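ESAT-6-like protein SAG1039 (PDB 3GWK) forms a homodimeric four-helix bundle of the WXG100 family and is probably a substrate or component of a type VII (ESAT-6-like) secretion system. Local coordinates at the interface of chains A and B. Coordinates in Å, arbitrary orientation; residue numbers count along the deposited sequence, not the author numbering. Chains: chain A/B, Putative uncharacterized protein SAG1039.

The interface of chains A and B. Residues chain A 34, 37-38, 41, 50, 53, 57; chain B 16, 20, 67, 70-71, 74, 78.
At this helix-packing interface of the SAG1039 homodimer, two polar pairs are set in a largely apolar surface. B:Tyr20 is the centre of the patch. Its phenol oxygen OH accepts a nearly straight hydrogen bond (166° at H) from the amide NE2 of A:Gln38, 2.7 Å away and in the amide plane. The chain of A:Gln38 bends at chi2, so that its amide stands across the phenol ring, the planes 77° apart. Towards the rim, the B:Ser16 hydroxyl OG, anti to its backbone N (chi1 -178°), donates to A:Glu37 OE1, 2.7 Å away, which accepts through its anti lone pair, turned away from the other carboxyl oxygen; a water bonded to both atoms closes a small triangle.

Apolar groups fix the tyrosine ring on both faces. A:Leu34 CD2 lies over one, 3.9 Å from the ring centroid, while CG2 of its own chain's B:Ile74 backs the other, an intrachain support that should limit rotation. The other branch of A:Leu34, CD1, meets B:Leu71 CD1 at 3.5 Å. B:Ile74 also serves the partner directly: its CG1 sits over the face of A:Phe53, 3.8 Å from the centroid and displaced towards the rim. B:Leu70 straddles one turn, CD1 touching A:Phe53 CD1 at 3.6 Å and CD2 reaching the backbone of A:Phe57. The A:Phe57 ring crosses B:Phe67 obliquely, with A:Gln38 CG over one face of the A:Phe57 ring, and A:Phe50 CE2 abuts B:Leu78 CD2.

Helix 10-44 and the start of helix 51-95 of chain A, with A:Phe50 from the connection between them, which carries the WXG motif, thus pack against helices 10-44 and 51-97 of chain B; symmetry repeats the patch in the four-helix bundle.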
loop_
_atom_site.group_PDB
_atom_site.type_symbol
_atom_site.label_atom_id
_atom_site.label_comp_id
_atom_site.label_asym_id
_atom_site.label_seq_id
_atom_site.Cartn_x
_atom_site.Cartn_y
_atom_site.Cartn_z
ATOM N N LEU A 34 0.233 9.716 -4.254
ATOM C CA LEU A 34 -0.826 9.622 -5.263
ATOM C C LEU A 34 -2.091 10.423 -4.891
ATOM O O LEU A 34 -2.827 10.816 -5.790
ATOM C CB LEU A 34 -1.153 8.169 -5.543
ATOM C CG LEU A 34 0.067 7.394 -6.159
ATOM C CD1 LEU A 34 -0.298 5.994 -6.457
ATOM C CD2 LEU A 34 0.551 8.117 -7.453
ATOM N N GLU A 37 -1.110 13.495 -6.484
ATOM C CA GLU A 37 -1.321 13.408 -7.970
ATOM C C GLU A 37 -2.806 13.483 -8.332
ATOM O O GLU A 37 -3.197 14.133 -9.319
ATOM C CB GLU A 37 -0.729 12.087 -8.526
ATOM C CG GLU A 37 0.813 12.045 -8.450
ATOM C CD GLU A 37 1.437 13.228 -9.202
ATOM O OE1 GLU A 37 1.272 13.355 -10.433
ATOM O OE2 GLU A 37 2.130 14.004 -8.532
ATOM N N GLN A 38 -3.653 12.871 -7.533
ATOM C CA GLN A 38 -5.083 12.934 -7.799
ATOM C C GLN A 38 -5.564 14.400 -7.815
ATOM O O GLN A 38 -6.391 14.776 -8.651
ATOM C CB GLN A 38 -5.891 12.152 -6.737
ATOM C CG GLN A 38 -5.825 10.614 -6.900
ATOM C CD GLN A 38 -6.632 10.138 -8.094
ATOM O OE1 GLN A 38 -7.887 9.951 -8.030
ATOM N NE2 GLN A 38 -5.946 9.847 -9.131
ATOM N N ILE A 41 -4.379 16.264 -10.926
ATOM C CA ILE A 41 -5.187 15.894 -12.074
ATOM C C ILE A 41 -6.543 16.556 -12.016
ATOM O O ILE A 41 -7.067 17.079 -13.011
ATOM C CB ILE A 41 -5.303 14.377 -12.181
ATOM C CG1 ILE A 41 -3.948 13.794 -12.683
ATOM C CG2 ILE A 41 -6.445 13.920 -13.159
ATOM C CD1 ILE A 41 -3.713 12.340 -12.411
ATOM N N PHE A 50 -12.164 11.828 -15.515
ATOM C CA PHE A 50 -11.657 10.892 -14.499
ATOM C C PHE A 50 -12.555 10.834 -13.265
ATOM O O PHE A 50 -12.118 10.459 -12.198
ATOM C CB PHE A 50 -10.249 11.257 -14.119
ATOM C CG PHE A 50 -9.184 10.575 -14.965
ATOM C CD1 PHE A 50 -9.442 10.040 -16.203
ATOM C CD2 PHE A 50 -7.898 10.498 -14.494
ATOM C CE1 PHE A 50 -8.389 9.438 -16.964
ATOM C CE2 PHE A 50 -6.901 9.885 -15.235
ATOM C CZ PHE A 50 -7.145 9.360 -16.441
ATOM N N PHE A 53 -12.632 7.210 -11.658
ATOM C CA PHE A 53 -11.381 6.965 -10.917
ATOM C C PHE A 53 -11.295 7.822 -9.634
ATOM O O PHE A 53 -10.772 7.321 -8.624
ATOM C CB PHE A 53 -10.192 7.330 -11.816
ATOM C CG PHE A 53 -9.907 6.341 -12.956
ATOM C CD1 PHE A 53 -10.301 5.019 -12.893
ATOM C CD2 PHE A 53 -9.241 6.774 -14.076
ATOM C CE1 PHE A 53 -9.977 4.111 -13.931
ATOM C CE2 PHE A 53 -8.919 5.869 -15.097
ATOM C CZ PHE A 53 -9.301 4.578 -15.028
ATOM N N PHE A 57 -10.875 5.997 -6.129
ATOM C CA PHE A 57 -9.700 6.283 -5.341
ATOM C C PHE A 57 -10.182 6.720 -3.942
ATOM O O PHE A 57 -9.675 6.299 -2.917
ATOM C CB PHE A 57 -8.874 7.347 -6.033
ATOM C CG PHE A 57 -7.548 7.608 -5.369
ATOM C CD1 PHE A 57 -7.468 8.353 -4.201
ATOM C CD2 PHE A 57 -6.385 7.056 -5.879
ATOM C CE1 PHE A 57 -6.216 8.568 -3.636
ATOM C CE2 PHE A 57 -5.155 7.241 -5.280
ATOM C CZ PHE A 57 -5.056 8.009 -4.175
ATOM N N SER B 16 3.146 11.832 -14.344
ATOM C CA SER B 16 2.217 11.433 -13.302
ATOM C C SER B 16 1.878 9.919 -13.424
ATOM O O SER B 16 1.884 9.179 -12.443
ATOM C CB SER B 16 0.941 12.277 -13.441
ATOM O OG SER B 16 0.034 11.944 -12.404
ATOM N N TYR B 20 1.845 6.448 -10.711
ATOM C CA TYR B 20 0.757 5.495 -10.473
ATOM C C TYR B 20 1.195 4.051 -10.634
ATOM O O TYR B 20 0.910 3.188 -9.797
ATOM C CB TYR B 20 -0.482 5.774 -11.347
ATOM C CG TYR B 20 -1.261 6.992 -10.846
ATOM C CD1 TYR B 20 -2.309 6.843 -9.946
ATOM C CD2 TYR B 20 -0.935 8.268 -11.302
ATOM C CE1 TYR B 20 -2.970 7.987 -9.505
ATOM C CE2 TYR B 20 -1.637 9.384 -10.860
ATOM C CZ TYR B 20 -2.669 9.221 -9.971
ATOM O OH TYR B 20 -3.372 10.336 -9.545
ATOM N N PHE B 67 -7.013 -1.591 -5.085
ATOM C CA PHE B 67 -6.311 -0.347 -5.161
ATOM C C PHE B 67 -5.159 -0.427 -6.145
ATOM O O PHE B 67 -4.972 0.447 -6.977
ATOM C CB PHE B 67 -5.871 0.099 -3.788
ATOM C CG PHE B 67 -5.246 1.455 -3.709
ATOM C CD1 PHE B 67 -3.900 1.629 -3.425
ATOM C CD2 PHE B 67 -6.013 2.617 -3.875
ATOM C CE1 PHE B 67 -3.360 2.880 -3.289
ATOM C CE2 PHE B 67 -5.446 3.858 -3.753
ATOM C CZ PHE B 67 -4.117 3.986 -3.439
ATOM N N LEU B 70 -6.526 -0.305 -9.593
ATOM C CA LEU B 70 -6.987 1.051 -9.918
ATOM C C LEU B 70 -5.817 1.911 -10.352
ATOM O O LEU B 70 -5.886 2.654 -11.310
ATOM C CB LEU B 70 -7.748 1.677 -8.722
ATOM C CG LEU B 70 -8.030 3.169 -8.852
ATOM C CD1 LEU B 70 -9.100 3.366 -9.944
ATOM C CD2 LEU B 70 -8.524 3.681 -7.542
ATOM N N LEU B 71 -4.718 1.828 -9.610
ATOM C CA LEU B 71 -3.548 2.644 -9.912
ATOM C C LEU B 71 -3.005 2.291 -11.318
ATOM O O LEU B 71 -2.626 3.189 -12.120
ATOM C CB LEU B 71 -2.470 2.459 -8.873
ATOM C CG LEU B 71 -2.807 2.911 -7.464
ATOM C CD1 LEU B 71 -1.603 2.706 -6.564
ATOM C CD2 LEU B 71 -3.575 4.173 -7.271
ATOM N N ILE B 74 -5.387 3.840 -13.912
ATOM C CA ILE B 74 -5.171 5.259 -14.050
ATOM C C ILE B 74 -3.934 5.487 -14.910
ATOM O O ILE B 74 -3.975 6.306 -15.820
ATOM C CB ILE B 74 -5.044 5.954 -12.671
ATOM C CG1 ILE B 74 -6.390 5.889 -11.933
ATOM C CG2 ILE B 74 -4.545 7.374 -12.814
ATOM C CD1 ILE B 74 -6.272 6.246 -10.438
ATOM N N LEU B 78 -4.092 7.554 -18.398
ATOM C CA LEU B 78 -3.248 8.764 -18.528
ATOM C C LEU B 78 -2.339 8.668 -19.769
ATOM O O LEU B 78 -2.187 9.650 -20.485
ATOM C CB LEU B 78 -2.405 8.993 -17.285
ATOM C CG LEU B 78 -3.136 9.537 -16.053
ATOM C CD1 LEU B 78 -2.155 9.404 -14.833
ATOM C CD2 LEU B 78 -3.535 10.988 -16.283
HETATM O O HOH W 1 -0.692 14.863 -11.615
#